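Local coordinates for putative hexose oxidase (Nonomuraea sp. ATCC 39727, PDB 5AWV), which probably oxidises a sugar of glycopeptide antibiotics such as teicoplanin, using a covalently bound FAD, at residues A[271-276]-A[374-380]; A[362-366]-A[429-433]; A[389-394]-A[440-444]; A[425-429]-A[448-453]. One frame throughout, in Å; residues are numbered along the deposited sequence.

Contact 1 (A[271-276]-A[374-380]); sequences LRNHGE and RLTDRQI. With N1L (2-amino-2-deoxy-beta-D-glucopyranuronic acid), chain B.
Glu-276 OE1 is gripped by three donors: Arg-374 NE at 2.9 Å, Arg-374 NH2 through a weak, more bent bond, and a water whose oxygen lies 2.8 Å from Glu-276 OE1 and also accepts from Arg-374 NH2. This is one end of a four-residue salt-bridge network, Arg-272, Glu-276, Arg-374 and Asp-377, that ties helix 264-280 to the start of helix 377-387. Arg-374 NE meets Glu-276 OE1 on the anti side, 21° out of the carboxylate plane. Arginine suits the middle of the network because its flat head offers several N-H groups: Arg-374 also pairs with Asp-377, although the exact place of Asp-377 OD1 is doubtful. Arg-374 has CG between its backbone N and carbonyl carbon (chi1 71°), and an extended chain then lays the guanidinium against Arg-272 CG, which sits 3.7 Å from Arg-374 CZ over the centre of that face. Arg-374 NH1 donates to Leu-375 O at 2.8 Å, bracing the loop before the helix, whose N-cap is Thr-376. Asp-377 and Arg-272 attract by charge, with no N-H aimed at the oxygen; NH1 and NH2 of Arg-272 are hydrogen-bonded to the backbones of bound peptides. Gly-275, lacking a side chain, admits Arg-374 CB to 3.7 Å from its CA. Beside the charges the join turns apolar, with Leu-271 CB 3.7 Å from Ile-380 CD1.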
# COMPACT_ATOMS: atom_id res chain seq x y z
N LEU A 271 15.39 -22.40 -8.28
CA LEU A 271 13.94 -22.20 -8.03
C LEU A 271 13.32 -23.35 -7.29
O LEU A 271 12.50 -23.09 -6.40
CB LEU A 271 13.18 -21.84 -9.29
CG LEU A 271 13.23 -20.36 -9.63
CD1 LEU A 271 14.63 -19.89 -10.02
CD2 LEU A 271 12.21 -20.11 -10.71
N ARG A 272 13.80 -24.62 -7.51
CA ARG A 272 13.32 -25.72 -6.71
C ARG A 272 13.79 -25.65 -5.29
O ARG A 272 13.01 -25.88 -4.39
CB ARG A 272 13.63 -27.13 -7.29
CG ARG A 272 13.05 -27.31 -8.69
CD ARG A 272 13.41 -28.65 -9.25
NE ARG A 272 13.12 -28.68 -10.70
CZ ARG A 272 12.89 -29.79 -11.39
NH1 ARG A 272 12.87 -31.01 -10.76
NH2 ARG A 272 12.66 -29.69 -12.73
N ASN A 273 15.07 -25.40 -5.10
CA ASN A 273 15.65 -25.24 -3.76
C ASN A 273 14.83 -24.21 -2.90
O ASN A 273 14.49 -24.44 -1.76
CB ASN A 273 17.07 -24.68 -3.87
CG ASN A 273 18.13 -25.69 -4.26
OD1 ASN A 273 19.27 -25.31 -4.51
ND2 ASN A 273 17.77 -26.92 -4.37
N HIS A 274 14.70 -23.04 -3.48
CA HIS A 274 14.06 -21.89 -2.87
C HIS A 274 12.62 -22.19 -2.55
O HIS A 274 12.21 -21.99 -1.44
CB HIS A 274 14.16 -20.69 -3.80
CG HIS A 274 13.38 -19.50 -3.34
ND1 HIS A 274 12.08 -19.26 -3.76
CD2 HIS A 274 13.68 -18.49 -2.48
CE1 HIS A 274 11.61 -18.17 -3.19
NE2 HIS A 274 12.57 -17.67 -2.44
N GLY A 275 11.88 -22.69 -3.52
CA GLY A 275 10.47 -23.00 -3.32
C GLY A 275 10.21 -24.05 -2.31
O GLY A 275 9.29 -23.91 -1.48
N GLU A 276 10.98 -25.16 -2.37
CA GLU A 276 10.88 -26.22 -1.39
C GLU A 276 11.23 -25.80 0.02
O GLU A 276 10.61 -26.24 0.98
CB GLU A 276 11.69 -27.48 -1.82
CG GLU A 276 10.95 -28.12 -3.03
CD GLU A 276 11.69 -29.20 -3.80
OE1 GLU A 276 11.26 -29.59 -4.94
OE2 GLU A 276 12.71 -29.66 -3.28
N ARG A 374 5.73 -24.65 -4.28
CA ARG A 374 6.57 -24.10 -5.31
C ARG A 374 5.97 -24.17 -6.68
O ARG A 374 5.14 -25.06 -7.04
CB ARG A 374 7.94 -24.76 -5.32
CG ARG A 374 7.92 -26.22 -5.84
CD ARG A 374 9.34 -26.54 -6.25
NE ARG A 374 9.63 -27.90 -6.61
CZ ARG A 374 9.63 -28.41 -7.84
NH1 ARG A 374 9.24 -27.67 -8.87
NH2 ARG A 374 10.07 -29.66 -8.02
N LEU A 375 6.45 -23.27 -7.49
CA LEU A 375 6.26 -23.40 -8.92
C LEU A 375 6.64 -24.80 -9.41
O LEU A 375 7.61 -25.38 -8.97
CB LEU A 375 7.07 -22.35 -9.67
CG LEU A 375 6.63 -20.89 -9.57
CD1 LEU A 375 7.66 -19.91 -10.18
CD2 LEU A 375 5.25 -20.60 -10.22
N THR A 376 5.86 -25.36 -10.31
CA THR A 376 6.08 -26.72 -10.78
C THR A 376 7.24 -26.67 -11.74
O THR A 376 7.74 -25.57 -12.17
CB THR A 376 4.85 -27.26 -11.58
OG1 THR A 376 4.75 -26.54 -12.81
CG2 THR A 376 3.61 -27.16 -10.75
N ASP A 377 7.70 -27.85 -12.10
CA ASP A 377 8.81 -27.94 -13.02
C ASP A 377 8.50 -27.29 -14.37
O ASP A 377 9.36 -26.64 -14.91
CB ASP A 377 9.21 -29.40 -13.23
CG ASP A 377 9.70 -30.07 -11.94
OD1 ASP A 377 10.09 -29.36 -10.96
OD2 ASP A 377 9.65 -31.33 -11.90
N ARG A 378 7.27 -27.41 -14.84
CA ARG A 378 6.83 -26.82 -16.10
C ARG A 378 6.70 -25.33 -16.02
O ARG A 378 7.02 -24.60 -16.94
CB ARG A 378 5.52 -27.45 -16.54
CG ARG A 378 5.64 -28.98 -16.68
CD ARG A 378 4.39 -29.67 -17.21
NE ARG A 378 4.16 -29.35 -18.61
CZ ARG A 378 3.18 -29.84 -19.36
NH1 ARG A 378 2.32 -30.75 -18.87
NH2 ARG A 378 3.07 -29.43 -20.61
N GLN A 379 6.34 -24.85 -14.85
CA GLN A 379 6.29 -23.42 -14.59
C GLN A 379 7.65 -22.82 -14.51
O GLN A 379 7.90 -21.75 -15.02
CB GLN A 379 5.47 -23.14 -13.32
CG GLN A 379 3.94 -23.42 -13.51
CD GLN A 379 3.11 -23.12 -12.28
OE1 GLN A 379 2.13 -22.40 -12.35
NE2 GLN A 379 3.48 -23.67 -11.18
N ILE A 380 8.58 -23.54 -13.87
CA ILE A 380 9.93 -23.01 -13.84
C ILE A 380 10.51 -22.92 -15.28
O ILE A 380 11.25 -21.97 -15.58
CB ILE A 380 10.82 -23.84 -12.91
CG1 ILE A 380 10.35 -23.63 -11.45
CG2 ILE A 380 12.27 -23.55 -13.09
CD1 ILE A 380 10.95 -24.56 -10.48
C1 N1L B . 2.51 -34.39 -18.54
C2 N1L B . 1.52 -35.63 -18.78
C3 N1L B . 0.04 -35.27 -18.28
C4 N1L B . 0.05 -34.60 -16.90
C5 N1L B . 1.06 -33.39 -16.92
C6 N1L B . 0.96 -32.55 -15.62
N2 N1L B . 1.40 -36.36 -19.89
O3 N1L B . -0.60 -36.55 -18.25
O4 N1L B . -1.33 -34.14 -16.71
O5 N1L B . 2.46 -33.88 -17.17
O6B N1L B . 1.88 -31.43 -15.76
O6A N1L B . 1.18 -33.39 -14.48
O HOH W 1 12.10 -27.02 -14.50
O HOH W 2 10.75 -32.07 -6.07

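Contact 2 (A[362-366]-A[429-433]); sequences PASKT and ITGWA. With T55 (8-methylnonanoic acid), chain Z; N1L (2-amino-2-deoxy-beta-D-glucopyranuronic acid), chain C.
With CG held between its backbone N and carbonyl carbon (chi1 58°) and its ring turned by chi2 91°, Trp-432 reaches across to the neighbouring strand and lays one face of its indole against Ala-363. The two segments are an antiparallel strand pair at one margin of the seven-stranded sheet that, as in related flavin oxidases, probably forms the floor of the substrate site. Ala-363 CB makes a CH-pi contact, 3.7 Å from the centroid of the five-membered ring of Trp-432 and over its face; so small a side chain lets the indole lie close. Backbone bonds set the register, among them Lys-365 N to Thr-430 O at 2.8 Å and Trp-432 N to Ala-363 O at 3.0 Å. Lys-365 turns its ammonium away to a salt bridge with Asp-475, and Thr-430 OG1 bonds to Tyr-395 O. The side chains of Ser-364, Thr-366 and Ile-429 are on the opposite face, where the ligands lie. Gly-431 has no side chain there to obstruct the acyl chain of T55, and Pro-362 CG touches T55 CAH at 3.8 Å, apolar against apolar. Farther along, Thr-366 OG1 lies alongside Ile-429 CG1 and comes within 2.7 Å of O3 of the sugar N1L.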
# COMPACT_ATOMS: atom_id res chain seq x y z
N PRO A 362 9.00 5.50 -13.43
CA PRO A 362 8.82 5.07 -14.82
C PRO A 362 7.56 4.21 -14.98
O PRO A 362 6.90 3.84 -14.00
CB PRO A 362 10.09 4.25 -15.09
CG PRO A 362 10.32 3.59 -13.76
CD PRO A 362 9.83 4.54 -12.68
N ALA A 363 7.20 3.97 -16.20
CA ALA A 363 6.00 3.28 -16.52
C ALA A 363 6.25 1.76 -16.25
O ALA A 363 7.30 1.27 -16.51
CB ALA A 363 5.67 3.58 -17.96
N SER A 364 5.31 1.04 -15.64
CA SER A 364 5.50 -0.36 -15.35
C SER A 364 4.19 -1.11 -15.36
O SER A 364 3.11 -0.52 -15.28
CB SER A 364 6.24 -0.49 -14.00
OG SER A 364 5.35 -0.17 -12.94
N LYS A 365 4.26 -2.42 -15.47
CA LYS A 365 3.12 -3.32 -15.32
C LYS A 365 3.56 -4.49 -14.49
O LYS A 365 4.58 -5.16 -14.81
CB LYS A 365 2.68 -3.84 -16.68
CG LYS A 365 1.66 -4.95 -16.69
CD LYS A 365 0.35 -4.43 -16.32
CE LYS A 365 -0.72 -5.47 -16.46
NZ LYS A 365 -1.98 -4.92 -15.88
N THR A 366 2.80 -4.79 -13.43
CA THR A 366 3.07 -5.87 -12.58
C THR A 366 1.84 -6.76 -12.58
O THR A 366 0.70 -6.27 -12.50
CB THR A 366 3.35 -5.40 -11.14
OG1 THR A 366 4.49 -4.59 -11.08
CG2 THR A 366 3.55 -6.59 -10.20
N ILE A 429 6.94 -8.65 -13.47
CA ILE A 429 7.18 -7.23 -13.56
C ILE A 429 7.86 -6.82 -14.85
O ILE A 429 8.75 -7.50 -15.29
CB ILE A 429 8.09 -6.75 -12.43
CG1 ILE A 429 7.48 -7.12 -11.07
CG2 ILE A 429 8.27 -5.22 -12.40
CD1 ILE A 429 8.49 -7.14 -9.98
N THR A 430 7.37 -5.76 -15.48
CA THR A 430 8.19 -5.11 -16.53
C THR A 430 8.00 -3.62 -16.42
O THR A 430 6.96 -3.12 -15.98
CB THR A 430 7.78 -5.67 -17.95
OG1 THR A 430 8.66 -5.13 -18.97
CG2 THR A 430 6.34 -5.28 -18.33
N GLY A 431 9.03 -2.87 -16.80
CA GLY A 431 9.05 -1.42 -16.76
C GLY A 431 9.75 -0.89 -18.04
O GLY A 431 10.60 -1.58 -18.62
N TRP A 432 9.34 0.29 -18.50
CA TRP A 432 9.90 0.83 -19.74
C TRP A 432 10.11 2.32 -19.62
O TRP A 432 9.34 3.02 -18.94
CB TRP A 432 9.03 0.41 -20.92
CG TRP A 432 7.64 0.84 -20.82
CD1 TRP A 432 7.11 2.02 -21.30
CD2 TRP A 432 6.57 0.16 -20.17
NE1 TRP A 432 5.79 2.09 -20.97
CE2 TRP A 432 5.43 0.96 -20.28
CE3 TRP A 432 6.47 -1.05 -19.48
CZ2 TRP A 432 4.21 0.57 -19.79
CZ3 TRP A 432 5.29 -1.39 -18.94
CH2 TRP A 432 4.16 -0.59 -19.09
N ALA A 433 11.21 2.80 -20.23
CA ALA A 433 11.61 4.23 -20.10
C ALA A 433 10.87 5.09 -21.12
O ALA A 433 10.52 6.21 -20.83
CB ALA A 433 13.11 4.38 -20.28
CAD T55 Z . 12.89 -0.19 -17.25
CAE T55 Z . 13.01 1.06 -16.42
CAG T55 Z . 13.04 0.72 -14.93
CAH T55 Z . 11.67 0.17 -14.50
CAI T55 Z . 11.73 -0.38 -13.08
CAJ T55 Z . 10.35 -0.91 -12.66
CAK T55 Z . 10.33 -0.99 -11.15
CAL T55 Z . 8.93 -1.31 -10.60
CAF T55 Z . 14.29 1.76 -16.83
C T55 Z . 9.04 -1.50 -9.08
O T55 Z . 10.12 -1.36 -8.47
C1 N1L C . 8.08 -2.27 -6.01
C2 N1L C . 7.73 -2.87 -7.47
C3 N1L C . 6.28 -3.37 -7.58
C4 N1L C . 6.08 -4.39 -6.48
C5 N1L C . 6.17 -3.67 -5.11
C6 N1L C . 5.84 -4.60 -3.91
N2 N1L C . 7.96 -1.91 -8.56
O3 N1L C . 6.04 -4.06 -8.90
O4 N1L C . 4.76 -5.12 -6.65
O5 N1L C . 7.56 -3.19 -4.91
O6B N1L C . 6.95 -5.31 -3.38
O6A N1L C . 4.99 -5.61 -4.29

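Contact 3 (A[389-394]-A[440-444]); sequences HMDGID and KHLTW
A type II beta turn from Met-390 to Ile-393, in the loop leading into strand 395-402, is fastened here to helix 438-452. Ile-393 N closes the turn on Met-390 O, and Gly-392 takes the third position with a positive phi, readily adopted by glycine. Ile-393 suits its place because its CG1-CD1 branch serves two rings: CD1 stands over the centre of the His-441 ring, 4.3 Å from the centroid, while CG1 lies over a face of the Trp-444 five-membered ring. Trp-444 CG is anti to the backbone N (chi1 180°), which sends the indole toward the loop. Asp-394 N donates to His-441 NE2 at 3.1 Å in a nearly straight bond (167°), the donor tilted 25° from the ring plane. His-441 ND1 is bonded to Asn-437 O, consistent with a neutral ring protonated on ND1. Trp-444 NE1 bonds to Asn-386 O and only weakly, at 3.3 Å, to His-389 O at its edge. Met-390 SD makes an oblique Met-aromatic contact with the Trp-444 six-membered ring. Lys-440 extends toward the turn, bringing CE to 3.5 Å from Gly-392 CA. Loop and helix meet beside the end of strand 424-432: Ile-393 and His-441 both touch Thr-430, and Asp-394 OD2 accepts from Ala-433 N.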
# COMPACT_ATOMS: atom_id res chain seq x y z
N HIS A 389 14.60 -14.60 -23.04
CA HIS A 389 14.14 -14.06 -24.32
C HIS A 389 13.40 -12.74 -24.14
O HIS A 389 12.19 -12.62 -24.26
CB HIS A 389 13.39 -15.14 -25.06
CG HIS A 389 14.33 -16.27 -25.38
ND1 HIS A 389 14.32 -17.48 -24.71
CD2 HIS A 389 15.43 -16.30 -26.19
CE1 HIS A 389 15.32 -18.23 -25.14
NE2 HIS A 389 16.00 -17.54 -26.06
N MET A 390 14.21 -11.76 -23.78
CA MET A 390 13.71 -10.43 -23.45
C MET A 390 14.45 -9.35 -24.21
O MET A 390 14.89 -8.34 -23.66
CB MET A 390 13.71 -10.25 -21.90
CG MET A 390 15.02 -10.22 -21.16
SD MET A 390 14.66 -10.54 -19.37
CE MET A 390 14.23 -8.91 -18.92
N ASP A 391 14.62 -9.58 -25.51
CA ASP A 391 15.23 -8.57 -26.36
C ASP A 391 14.26 -7.40 -26.49
O ASP A 391 13.08 -7.59 -26.74
CB ASP A 391 15.56 -9.15 -27.74
CG ASP A 391 16.80 -10.08 -27.71
OD1 ASP A 391 17.66 -9.94 -26.79
OD2 ASP A 391 16.94 -10.96 -28.61
N GLY A 392 14.78 -6.22 -26.26
CA GLY A 392 14.01 -4.99 -26.32
C GLY A 392 13.33 -4.63 -25.00
O GLY A 392 12.73 -3.58 -24.89
N ILE A 393 13.47 -5.48 -23.99
CA ILE A 393 12.81 -5.25 -22.71
C ILE A 393 13.75 -4.53 -21.82
O ILE A 393 14.83 -5.06 -21.52
CB ILE A 393 12.38 -6.57 -22.05
CG1 ILE A 393 11.58 -7.38 -23.04
CG2 ILE A 393 11.69 -6.28 -20.70
CD1 ILE A 393 10.36 -6.61 -23.57
N ASP A 394 13.39 -3.31 -21.42
CA ASP A 394 14.20 -2.53 -20.52
C ASP A 394 14.42 -3.16 -19.15
O ASP A 394 15.56 -3.22 -18.66
CB ASP A 394 13.61 -1.12 -20.31
CG ASP A 394 13.63 -0.23 -21.58
OD1 ASP A 394 14.27 -0.62 -22.56
OD2 ASP A 394 12.96 0.83 -21.59
N LYS A 440 5.34 -3.47 -26.55
CA LYS A 440 6.31 -4.58 -26.59
C LYS A 440 6.56 -5.18 -25.14
O LYS A 440 6.69 -6.40 -24.96
CB LYS A 440 7.61 -4.06 -27.17
CG LYS A 440 8.64 -5.10 -27.43
CD LYS A 440 9.92 -4.42 -27.93
CE LYS A 440 11.05 -5.43 -28.13
NZ LYS A 440 10.83 -6.44 -29.22
N HIS A 441 6.60 -4.29 -24.15
CA HIS A 441 6.75 -4.73 -22.74
C HIS A 441 5.48 -5.40 -22.20
O HIS A 441 5.57 -6.42 -21.55
CB HIS A 441 7.11 -3.60 -21.86
CG HIS A 441 8.46 -3.04 -22.12
ND1 HIS A 441 8.77 -2.37 -23.28
CD2 HIS A 441 9.59 -3.05 -21.37
CE1 HIS A 441 10.03 -1.99 -23.24
NE2 HIS A 441 10.55 -2.39 -22.10
N LEU A 442 4.30 -4.85 -22.48
CA LEU A 442 3.07 -5.51 -22.13
C LEU A 442 3.02 -6.88 -22.73
O LEU A 442 2.61 -7.83 -22.09
CB LEU A 442 1.85 -4.70 -22.57
CG LEU A 442 1.64 -3.33 -21.86
CD1 LEU A 442 0.32 -2.69 -22.25
CD2 LEU A 442 1.69 -3.41 -20.34
N THR A 443 3.41 -7.00 -23.99
CA THR A 443 3.41 -8.29 -24.65
C THR A 443 4.25 -9.34 -23.93
O THR A 443 3.82 -10.47 -23.76
CB THR A 443 3.85 -8.14 -26.14
OG1 THR A 443 2.84 -7.38 -26.84
CG2 THR A 443 3.99 -9.49 -26.79
N TRP A 444 5.44 -8.92 -23.56
CA TRP A 444 6.42 -9.78 -22.92
C TRP A 444 5.91 -10.27 -21.54
O TRP A 444 5.91 -11.43 -21.24
CB TRP A 444 7.72 -9.00 -22.80
CG TRP A 444 8.75 -9.86 -22.14
CD1 TRP A 444 9.49 -10.83 -22.72
CD2 TRP A 444 9.05 -9.91 -20.71
NE1 TRP A 444 10.28 -11.48 -21.78
CE2 TRP A 444 10.06 -10.92 -20.54
CE3 TRP A 444 8.64 -9.16 -19.60
CZ2 TRP A 444 10.58 -11.28 -19.26
CZ3 TRP A 444 9.20 -9.47 -18.32
CH2 TRP A 444 10.16 -10.53 -18.17

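Contact 4 (A[425-429]-A[448-453]); sequences KVNYI and LYADVY. With N1L (2-amino-2-deoxy-beta-D-glucopyranuronic acid), chain C.
Tyr-428 is at the centre of this contact, its ring projecting from strand 424-432 into the last turn of helix 438-452. With CG anti to the carbonyl carbon (chi1 -51°) and chi2 88°, the ring is sent to the helix. It is a helix packed on a sheet, the two short axes 10.1 Å apart at closest. Three tyrosines form an aromatic cluster. The edge of Tyr-449 points at the face of Tyr-428 in an offset edge-to-face (T-shaped) pair, centroids 5.3 Å apart and planes at 89°, with Tyr-449 CD1 3.5 Å from Tyr-428 CD1. Tyr-453 meets Tyr-428 obliquely, and their hydroxyls share a hydrogen bond, OH to OH, of 2.7 Å. Aliphatic groups fill the remaining contacts: Leu-448 CG lies 3.9 Å from Tyr-428 CD2, Val-452 CG1 touches the hydroxyl, and Val-426 CG1 comes to 3.6 Å from Tyr-453 OH. Branched leucine and valine side chains fit well here, giving apolar surface without polar atoms to satisfy.

One layer out, the helix side of the cluster braces itself. Val-452 CG1 sits over the centre of the Tyr-453 ring, and Tyr-453 CD2 over that of Tyr-449. Tyr-449 OH is tied to Ala-368 O on strand 363-371, which also bonds through its backbone to the strand of Tyr-428. Asn-427 faces the other way, lining the N1L pocket. Tyrosine serves this interior because its ring packs like a hydrocarbon while the two hydroxyls share one uncharged hydrogen bond, either being able to donate, so each has a polar partner.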
# COMPACT_ATOMS: atom_id res chain seq x y z
N LYS A 425 4.44 -14.76 -2.37
CA LYS A 425 3.71 -14.02 -3.32
C LYS A 425 4.63 -13.96 -4.52
O LYS A 425 5.87 -13.78 -4.38
CB LYS A 425 3.33 -12.63 -2.86
CG LYS A 425 2.50 -12.57 -1.52
CD LYS A 425 1.58 -11.32 -1.55
CE LYS A 425 0.96 -11.15 -0.13
NZ LYS A 425 -0.20 -10.25 -0.18
N VAL A 426 4.07 -14.07 -5.68
CA VAL A 426 4.94 -13.98 -6.90
C VAL A 426 4.52 -12.83 -7.77
O VAL A 426 3.34 -12.77 -8.20
CB VAL A 426 5.10 -15.36 -7.63
CG1 VAL A 426 3.81 -16.01 -7.98
CG2 VAL A 426 5.87 -15.20 -8.98
N ASN A 427 5.47 -11.98 -8.16
CA ASN A 427 5.23 -10.91 -9.04
C ASN A 427 5.98 -11.06 -10.36
O ASN A 427 7.12 -11.56 -10.42
CB ASN A 427 5.60 -9.56 -8.40
CG ASN A 427 4.58 -9.11 -7.34
OD1 ASN A 427 3.55 -9.73 -7.18
ND2 ASN A 427 4.90 -8.07 -6.63
N TYR A 428 5.31 -10.64 -11.40
CA TYR A 428 5.77 -10.65 -12.80
C TYR A 428 5.75 -9.23 -13.29
O TYR A 428 4.68 -8.63 -13.49
CB TYR A 428 4.88 -11.61 -13.62
CG TYR A 428 4.70 -13.02 -13.03
CD1 TYR A 428 3.70 -13.28 -12.13
CD2 TYR A 428 5.55 -14.09 -13.38
CE1 TYR A 428 3.48 -14.53 -11.62
CE2 TYR A 428 5.34 -15.35 -12.85
CZ TYR A 428 4.31 -15.56 -11.97
OH TYR A 428 4.13 -16.79 -11.41
N ILE A 429 6.94 -8.65 -13.47
CA ILE A 429 7.18 -7.23 -13.56
C ILE A 429 7.86 -6.82 -14.85
O ILE A 429 8.75 -7.50 -15.29
CB ILE A 429 8.09 -6.75 -12.43
CG1 ILE A 429 7.48 -7.12 -11.07
CG2 ILE A 429 8.27 -5.22 -12.40
CD1 ILE A 429 8.49 -7.14 -9.98
N LEU A 448 4.85 -14.13 -20.44
CA LEU A 448 5.45 -14.73 -19.25
C LEU A 448 4.37 -15.30 -18.30
O LEU A 448 4.39 -16.49 -17.91
CB LEU A 448 6.31 -13.71 -18.55
CG LEU A 448 6.73 -13.99 -17.09
CD1 LEU A 448 7.57 -15.23 -17.02
CD2 LEU A 448 7.51 -12.80 -16.58
N TYR A 449 3.33 -14.46 -18.07
CA TYR A 449 2.29 -14.82 -17.12
C TYR A 449 1.44 -15.91 -17.65
O TYR A 449 1.26 -16.89 -16.98
CB TYR A 449 1.46 -13.57 -16.79
CG TYR A 449 0.55 -13.66 -15.60
CD1 TYR A 449 1.03 -13.34 -14.33
CD2 TYR A 449 -0.82 -13.77 -15.78
CE1 TYR A 449 0.18 -13.22 -13.24
CE2 TYR A 449 -1.69 -13.67 -14.71
CZ TYR A 449 -1.17 -13.42 -13.42
OH TYR A 449 -2.03 -13.33 -12.35
N ALA A 450 0.97 -15.76 -18.91
CA ALA A 450 0.14 -16.76 -19.56
C ALA A 450 0.88 -18.11 -19.72
O ALA A 450 0.29 -19.17 -19.51
CB ALA A 450 -0.33 -16.27 -20.92
N ASP A 451 2.19 -18.07 -19.93
CA ASP A 451 2.95 -19.36 -20.09
C ASP A 451 3.04 -20.04 -18.73
O ASP A 451 2.78 -21.28 -18.57
CB ASP A 451 4.35 -19.14 -20.61
CG ASP A 451 4.39 -18.74 -22.10
OD1 ASP A 451 3.36 -18.74 -22.79
OD2 ASP A 451 5.46 -18.37 -22.56
N VAL A 452 3.37 -19.26 -17.73
CA VAL A 452 3.42 -19.83 -16.38
C VAL A 452 2.10 -20.46 -15.98
O VAL A 452 2.09 -21.58 -15.49
CB VAL A 452 3.88 -18.75 -15.35
CG1 VAL A 452 3.71 -19.23 -13.92
CG2 VAL A 452 5.29 -18.39 -15.60
N TYR A 453 0.99 -19.77 -16.27
CA TYR A 453 -0.33 -20.20 -15.86
C TYR A 453 -1.10 -20.89 -17.00
O TYR A 453 -2.33 -21.00 -16.93
CB TYR A 453 -1.13 -19.05 -15.20
CG TYR A 453 -0.43 -18.55 -13.92
CD1 TYR A 453 -0.31 -19.38 -12.79
CD2 TYR A 453 0.15 -17.31 -13.87
CE1 TYR A 453 0.35 -18.95 -11.64
CE2 TYR A 453 0.86 -16.92 -12.74
CZ TYR A 453 0.91 -17.72 -11.66
OH TYR A 453 1.62 -17.26 -10.55
C1 N1L C . 8.08 -2.27 -6.01
C2 N1L C . 7.73 -2.87 -7.47
C3 N1L C . 6.28 -3.37 -7.58
C4 N1L C . 6.08 -4.39 -6.48
C5 N1L C . 6.17 -3.67 -5.11
C6 N1L C . 5.84 -4.60 -3.91
N2 N1L C . 7.96 -1.91 -8.56
O3 N1L C . 6.04 -4.06 -8.90
O4 N1L C . 4.76 -5.12 -6.65
O5 N1L C . 7.56 -3.19 -4.91
O6B N1L C . 6.95 -5.31 -3.38
O6A N1L C . 4.99 -5.61 -4.29

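How the contacts relate
Contacts 2, 3 and 4 form one neighbourhood: contacts 2 and 4 share Ile-429 and strand 424-432, contacts 3 and 4 share helix 438-452, and the centres lie 10 to 14 Å apart. Contact 1 lies farther out, its centre 13 Å from that of contact 4, which it touches through Leu-375 and Gln-379, but about 25 Å from contact 2. Along the chain, contact 1 closes before contacts 3 and 4 open, while its segments alternate with those of contact 2. Contact 1 joins two helices, contact 2 two strands, contact 3 a loop to a helix; contact 4 packs a helix on the seven-stranded sheet. The helices lie on the side away from N1L.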